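PDB 4LSD: irisin from Homo sapiens, which probably acts as an exercise-linked muscle hormone that promotes browning of white fat, and folds as a fibronectin type III domain able to dimerise. Local coordinates for residues A19-D24 with V72-I77; R47-V52 with R57-W62. One frame throughout, in Å; residues are numbered along the deposited sequence.

Interaction 1: A19-D24 with V72-I77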
loop_
_atom_site.group_PDB
_atom_site.type_symbol
_atom_site.label_atom_id
_atom_site.label_comp_id
_atom_site.label_asym_id
_atom_site.label_seq_id
_atom_site.Cartn_x
_atom_site.Cartn_y
_atom_site.Cartn_z
ATOM N N ALA A 19 -2.953 -10.974 -5.129
ATOM C CA ALA A 19 -4.329 -11.289 -4.766
ATOM C C ALA A 19 -5.086 -9.981 -4.651
ATOM O O ALA A 19 -4.478 -8.914 -4.582
ATOM C CB ALA A 19 -4.385 -12.045 -3.437
ATOM N N VAL A 20 -6.411 -10.074 -4.645
ATOM C CA VAL A 20 -7.280 -8.913 -4.516
ATOM C C VAL A 20 -8.180 -9.173 -3.312
ATOM O O VAL A 20 -8.693 -10.278 -3.150
ATOM C CB VAL A 20 -8.166 -8.709 -5.766
ATOM C CG1 VAL A 20 -9.120 -7.540 -5.529
ATOM C CG2 VAL A 20 -7.298 -8.439 -6.997
ATOM N N VAL A 21 -8.360 -8.158 -2.473
ATOM C CA VAL A 21 -9.179 -8.262 -1.268
ATOM C C VAL A 21 -10.419 -7.411 -1.440
ATOM O O VAL A 21 -10.323 -6.282 -1.904
ATOM C CB VAL A 21 -8.409 -7.741 -0.032
ATOM C CG1 VAL A 21 -9.268 -7.849 1.226
ATOM C CG2 VAL A 21 -7.118 -8.513 0.132
ATOM N N SER A 22 -11.579 -7.940 -1.061
ATOM C CA SER A 22 -12.835 -7.193 -1.182
ATOM C C SER A 22 -13.570 -7.224 0.140
ATOM O O SER A 22 -13.329 -8.097 0.973
ATOM C CB SER A 22 -13.751 -7.809 -2.244
ATOM O OG SER A 22 -13.045 -8.080 -3.437
ATOM N N TRP A 23 -14.489 -6.287 0.318
ATOM C CA TRP A 23 -15.254 -6.228 1.546
ATOM C C TRP A 23 -16.479 -5.382 1.340
ATOM O O TRP A 23 -16.681 -4.808 0.270
ATOM C CB TRP A 23 -14.420 -5.618 2.668
ATOM C CG TRP A 23 -14.003 -4.192 2.391
ATOM C CD1 TRP A 23 -14.693 -3.046 2.687
ATOM C CD2 TRP A 23 -12.809 -3.780 1.731
ATOM N NE1 TRP A 23 -13.997 -1.945 2.242
ATOM C CE2 TRP A 23 -12.837 -2.370 1.644
ATOM C CE3 TRP A 23 -11.716 -4.468 1.188
ATOM C CZ2 TRP A 23 -11.807 -1.635 1.048
ATOM C CZ3 TRP A 23 -10.692 -3.740 0.594
ATOM C CH2 TRP A 23 -10.750 -2.338 0.523
ATOM N N ASP A 24 -17.295 -5.317 2.382
ATOM C CA ASP A 24 -18.499 -4.510 2.369
ATOM C C ASP A 24 -18.490 -3.793 3.687
ATOM O O ASP A 24 -17.793 -4.196 4.622
ATOM C CB ASP A 24 -19.775 -5.348 2.320
ATOM C CG ASP A 24 -19.842 -6.230 1.122
ATOM O OD1 ASP A 24 -19.704 -5.709 -0.005
ATOM O OD2 ASP A 24 -20.045 -7.449 1.321
ATOM N N VAL A 72 -4.594 -10.923 6.466
ATOM C CA VAL A 72 -4.948 -9.562 6.116
ATOM C C VAL A 72 -6.098 -9.088 6.978
ATOM O O VAL A 72 -7.032 -9.841 7.229
ATOM C CB VAL A 72 -5.383 -9.506 4.631
ATOM C CG1 VAL A 72 -6.308 -8.320 4.375
ATOM C CG2 VAL A 72 -4.158 -9.437 3.738
ATOM N N HIS A 73 -6.034 -7.843 7.436
ATOM C CA HIS A 73 -7.124 -7.274 8.226
ATOM C C HIS A 73 -7.530 -5.991 7.534
ATOM O O HIS A 73 -6.681 -5.233 7.073
ATOM C CB HIS A 73 -6.696 -6.930 9.656
ATOM C CG HIS A 73 -6.433 -8.124 10.518
ATOM N ND1 HIS A 73 -7.345 -8.610 11.424
ATOM C CD2 HIS A 73 -5.352 -8.937 10.588
ATOM C CE1 HIS A 73 -6.840 -9.681 12.019
ATOM N NE2 HIS A 73 -5.637 -9.897 11.528
ATOM N N VAL A 74 -8.829 -5.745 7.460
ATOM C CA VAL A 74 -9.314 -4.535 6.827
ATOM C C VAL A 74 -9.966 -3.670 7.888
ATOM O O VAL A 74 -10.496 -4.175 8.869
ATOM C CB VAL A 74 -10.351 -4.850 5.732
ATOM C CG1 VAL A 74 -10.722 -3.576 4.983
ATOM C CG2 VAL A 74 -9.801 -5.883 4.780
ATOM N N GLN A 75 -9.909 -2.360 7.695
ATOM C CA GLN A 75 -10.508 -1.405 8.627
ATOM C C GLN A 75 -11.197 -0.335 7.780
ATOM O O GLN A 75 -10.762 -0.055 6.667
ATOM C CB GLN A 75 -9.427 -0.759 9.488
ATOM C CG GLN A 75 -9.921 0.430 10.282
ATOM C CD GLN A 75 -8.791 1.164 10.959
ATOM O OE1 GLN A 75 -8.774 1.314 12.178
ATOM N NE2 GLN A 75 -7.831 1.622 10.169
ATOM N N ALA A 76 -12.270 0.264 8.283
ATOM C CA ALA A 76 -12.963 1.285 7.513
ATOM C C ALA A 76 -12.727 2.668 8.104
ATOM O O ALA A 76 -12.809 2.858 9.317
ATOM C CB ALA A 76 -14.451 0.980 7.454
ATOM N N ILE A 77 -12.444 3.634 7.234
ATOM C CA ILE A 77 -12.168 5.003 7.661
ATOM C C ILE A 77 -13.366 5.904 7.423
ATOM O O ILE A 77 -13.967 5.880 6.357
ATOM C CB ILE A 77 -10.989 5.625 6.877
ATOM C CG1 ILE A 77 -9.825 4.637 6.774
ATOM C CG2 ILE A 77 -10.550 6.922 7.548
ATOM C CD1 ILE A 77 -9.067 4.442 8.042
#

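Interaction 2: R47-V52 with R57-W62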
loop_
_atom_site.group_PDB
_atom_site.type_symbol
_atom_site.label_atom_id
_atom_site.label_comp_id
_atom_site.label_asym_id
_atom_site.label_seq_id
_atom_site.Cartn_x
_atom_site.Cartn_y
_atom_site.Cartn_z
ATOM N N ARG A 47 3.189 -5.065 5.781
ATOM C CA ARG A 47 2.783 -4.102 4.765
ATOM C C ARG A 47 1.445 -3.451 5.108
ATOM O O ARG A 47 0.488 -4.131 5.485
ATOM C CB ARG A 47 2.689 -4.783 3.400
ATOM C CG ARG A 47 2.349 -3.832 2.273
ATOM C CD ARG A 47 2.911 -4.327 0.945
ATOM N NE ARG A 47 1.964 -5.170 0.229
ATOM C CZ ARG A 47 2.304 -6.062 -0.696
ATOM N NH1 ARG A 47 3.582 -6.236 -1.017
ATOM N NH2 ARG A 47 1.358 -6.768 -1.311
ATOM N N PHE A 48 1.387 -2.127 4.977
ATOM C CA PHE A 48 0.174 -1.374 5.274
ATOM C C PHE A 48 -0.276 -0.518 4.088
ATOM O O PHE A 48 0.514 0.250 3.546
ATOM C CB PHE A 48 0.396 -0.442 6.469
ATOM C CG PHE A 48 0.904 -1.132 7.691
ATOM C CD1 PHE A 48 2.275 -1.256 7.924
ATOM C CD2 PHE A 48 0.011 -1.676 8.610
ATOM C CE1 PHE A 48 2.746 -1.915 9.059
ATOM C CE2 PHE A 48 0.468 -2.334 9.744
ATOM C CZ PHE A 48 1.837 -2.457 9.973
ATOM N N ILE A 49 -1.544 -0.641 3.695
ATOM C CA ILE A 49 -2.073 0.160 2.601
ATOM C C ILE A 49 -3.269 0.932 3.104
ATOM O O ILE A 49 -4.120 0.383 3.787
ATOM C CB ILE A 49 -2.547 -0.686 1.429
ATOM C CG1 ILE A 49 -1.402 -1.542 0.895
ATOM C CG2 ILE A 49 -3.061 0.232 0.326
ATOM C CD1 ILE A 49 -1.839 -2.549 -0.137
ATOM N N GLN A 50 -3.328 2.217 2.782
ATOM C CA GLN A 50 -4.452 3.053 3.197
ATOM C C GLN A 50 -4.848 3.901 1.995
ATOM O O GLN A 50 -3.996 4.330 1.231
ATOM C CB GLN A 50 -4.063 3.974 4.364
ATOM C CG GLN A 50 -5.228 4.767 4.939
ATOM C CD GLN A 50 -4.793 5.949 5.806
ATOM O OE1 GLN A 50 -4.508 7.042 5.303
ATOM N NE2 GLN A 50 -4.737 5.731 7.116
ATOM N N GLU A 51 -6.143 4.094 1.794
ATOM C CA GLU A 51 -6.629 4.931 0.707
ATOM C C GLU A 51 -7.794 5.681 1.292
ATOM O O GLU A 51 -8.623 5.114 1.991
ATOM C CB GLU A 51 -7.078 4.111 -0.507
ATOM C CG GLU A 51 -5.933 3.481 -1.275
ATOM C CD GLU A 51 -6.376 2.880 -2.597
ATOM O OE1 GLU A 51 -7.600 2.724 -2.788
ATOM O OE2 GLU A 51 -5.504 2.562 -3.440
ATOM N N VAL A 52 -7.843 6.973 1.023
ATOM C CA VAL A 52 -8.899 7.808 1.552
ATOM C C VAL A 52 -9.491 8.623 0.407
ATOM O O VAL A 52 -8.860 8.772 -0.646
ATOM C CB VAL A 52 -8.320 8.695 2.678
ATOM C CG1 VAL A 52 -9.279 9.798 3.066
ATOM C CG2 VAL A 52 -8.029 7.813 3.892
ATOM N N ARG A 57 -14.054 -0.725 -2.896
ATOM C CA ARG A 57 -14.361 -1.819 -1.982
ATOM C C ARG A 57 -13.403 -2.999 -2.219
ATOM O O ARG A 57 -13.692 -4.143 -1.859
ATOM C CB ARG A 57 -15.822 -2.259 -2.145
ATOM C CG ARG A 57 -16.857 -1.227 -1.646
ATOM C CD ARG A 57 -16.910 -1.123 -0.122
ATOM N NE ARG A 57 -17.838 -0.090 0.342
ATOM C CZ ARG A 57 -17.584 1.220 0.351
ATOM N NH1 ARG A 57 -16.417 1.684 -0.077
ATOM N NH2 ARG A 57 -18.502 2.077 0.789
ATOM N N SER A 58 -12.263 -2.714 -2.838
ATOM C CA SER A 58 -11.259 -3.739 -3.076
ATOM C C SER A 58 -9.877 -3.121 -3.147
ATOM O O SER A 58 -9.704 -1.950 -3.479
ATOM C CB SER A 58 -11.554 -4.544 -4.349
ATOM O OG SER A 58 -11.731 -3.705 -5.467
ATOM N N CYS A 59 -8.893 -3.933 -2.805
ATOM C CA CYS A 59 -7.525 -3.499 -2.784
ATOM C C CYS A 59 -6.639 -4.647 -3.225
ATOM O O CYS A 59 -6.719 -5.740 -2.674
ATOM C CB CYS A 59 -7.175 -3.080 -1.365
ATOM S SG CYS A 59 -5.442 -2.737 -1.111
ATOM N N ALA A 60 -5.791 -4.395 -4.215
ATOM C CA ALA A 60 -4.877 -5.413 -4.726
ATOM C C ALA A 60 -3.615 -5.514 -3.874
ATOM O O ALA A 60 -3.134 -4.515 -3.353
ATOM C CB ALA A 60 -4.493 -5.091 -6.144
ATOM N N LEU A 61 -3.087 -6.726 -3.734
ATOM C CA LEU A 61 -1.865 -6.956 -2.979
ATOM C C LEU A 61 -0.904 -7.555 -3.987
ATOM O O LEU A 61 -1.180 -8.598 -4.581
ATOM C CB LEU A 61 -2.104 -7.948 -1.837
ATOM C CG LEU A 61 -3.272 -7.601 -0.915
ATOM C CD1 LEU A 61 -3.638 -8.834 -0.102
ATOM C CD2 LEU A 61 -2.910 -6.431 -0.010
ATOM N N TRP A 62 0.230 -6.899 -4.172
ATOM C CA TRP A 62 1.213 -7.342 -5.139
ATOM C C TRP A 62 2.493 -7.856 -4.496
ATOM O O TRP A 62 2.706 -7.706 -3.296
ATOM C CB TRP A 62 1.563 -6.168 -6.034
ATOM C CG TRP A 62 2.259 -5.067 -5.267
ATOM C CD1 TRP A 62 3.600 -4.800 -5.255
ATOM C CD2 TRP A 62 1.658 -4.133 -4.346
ATOM N NE1 TRP A 62 3.875 -3.761 -4.389
ATOM C CE2 TRP A 62 2.706 -3.335 -3.821
ATOM C CE3 TRP A 62 0.342 -3.895 -3.918
ATOM C CZ2 TRP A 62 2.475 -2.319 -2.882
ATOM C CZ3 TRP A 62 0.115 -2.884 -2.987
ATOM C CH2 TRP A 62 1.178 -2.109 -2.482
HETATM O O HOH W 1 -7.402 0.194 -3.675
#

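Interaction 1: A19-D24 with V72-I77
Val74 faces Trp23 and Val21 at once, and its two methyl branches divide the work between them. From CB, CG1 is carried opposite the backbone N (chi1 -174°) and arrives above the indole. Val74 CG1 lies 4.0 Å from the centroid of the six-membered ring of Trp23, only 17° off the ring normal, which makes this a CH-pi contact over the face; of the ring atoms, CD2, shared by the two rings of the indole, comes nearest to it. The other branch, CG2 of Val74, sits beside the backbone N and meets CG1 of Val21 at 4.1 Å, the two valines passing alongside with their branches pointing opposite ways. Two residues earlier on the same strand, Val72 sets its CG1 4.3 Å from CG2 of Val21, a looser touch.

All four side chains are buried, and they belong to opposite sheets of the fibronectin type III beta-sandwich: 19-24 is the middle strand of one sheet, 69-78 an inner strand of the other. The strand axes come within 9.2 Å at 44°, and the gap between them is bridged by the carbon atoms of Val21, Trp23, Val72 and Val74.

The indole reaches Val74 because CG of Trp23 is tucked between its own N and C, which lays the ring under CG1 of Val74. Around this cluster, Ile36 of strand 31-40 touches Trp23, Val72 and Val74, while Val9 of strand 9-12 packs on Val21, Trp23 and Val74. The ring of Phe34 also meets that of Trp23, at a steep tilt.

Interaction 2: R47-V52 with R57-W62
The guanidinium of Arg47 stacks face to face on the indole of Trp62, planes 5° apart, with CZ of Arg47 4.1 Å from the centroid of the six-membered ring: a stacked cation-pi pair. The same group also grips the backbone of Trp62. Arg47 NH2 donates to Trp62 O at 2.6 Å, nearly in the guanidinium plane and on a carbonyl lone pair. Arg47 NH1 adds a weak bond to Trp62 O at 2.8 Å. A bend at chi3 (91°) turns the end of the arginine into this position.

Beside it, CD1 of Ile49 reaches CZ3 of Trp62 at 3.5 Å and SG of Cys59 at 3.7 Å, with CD2 of Leu61 close by. Farther along, a water gives one hydrogen to Glu51 OE1 at 2.7 Å and another to Ser58 O, bridging the two segments. An alanine in place of Arg47 would probably leave the Trp62 ring without its stacked cation and Trp62 O without either of these donors.

Arg47 is required for dimerisation. Glu51 OE2 takes a salt bridge from Arg47 NE of the second subunit, and Trp62 meets Trp62 of that subunit. Strand 46-52 pairs antiparallel with a strand of the second subunit, so the contact lies at the sandwich edge where the sheet runs on, the continuous intersubunit beta-sheet dimer of this fibronectin type III domain.

In the fold
Interactions 1 and 2 lie about 7 Å apart, centre to centre, and both span the two sheets of one sandwich. Strands 19-24 and 58-61 are neighbours in the same sheet: Ala19 O to Leu61 N, 2.7 Å, and Val21 O to Cys59 N, 2.9 Å, are probable hydrogen bonds. Inside the sandwich, Val21 CG2 packs against Leu61 CD1 at 3.5 Å, joining the two sets of core side chains. On the other sheet, strand 31-40 runs between 69-78 and 46-52, with Ile36 touching both Val74 and Cys59. Interaction 1 is central, while interaction 2 reaches the dimer interface; the side chain of Val72 is about 8 Å from that of Arg47.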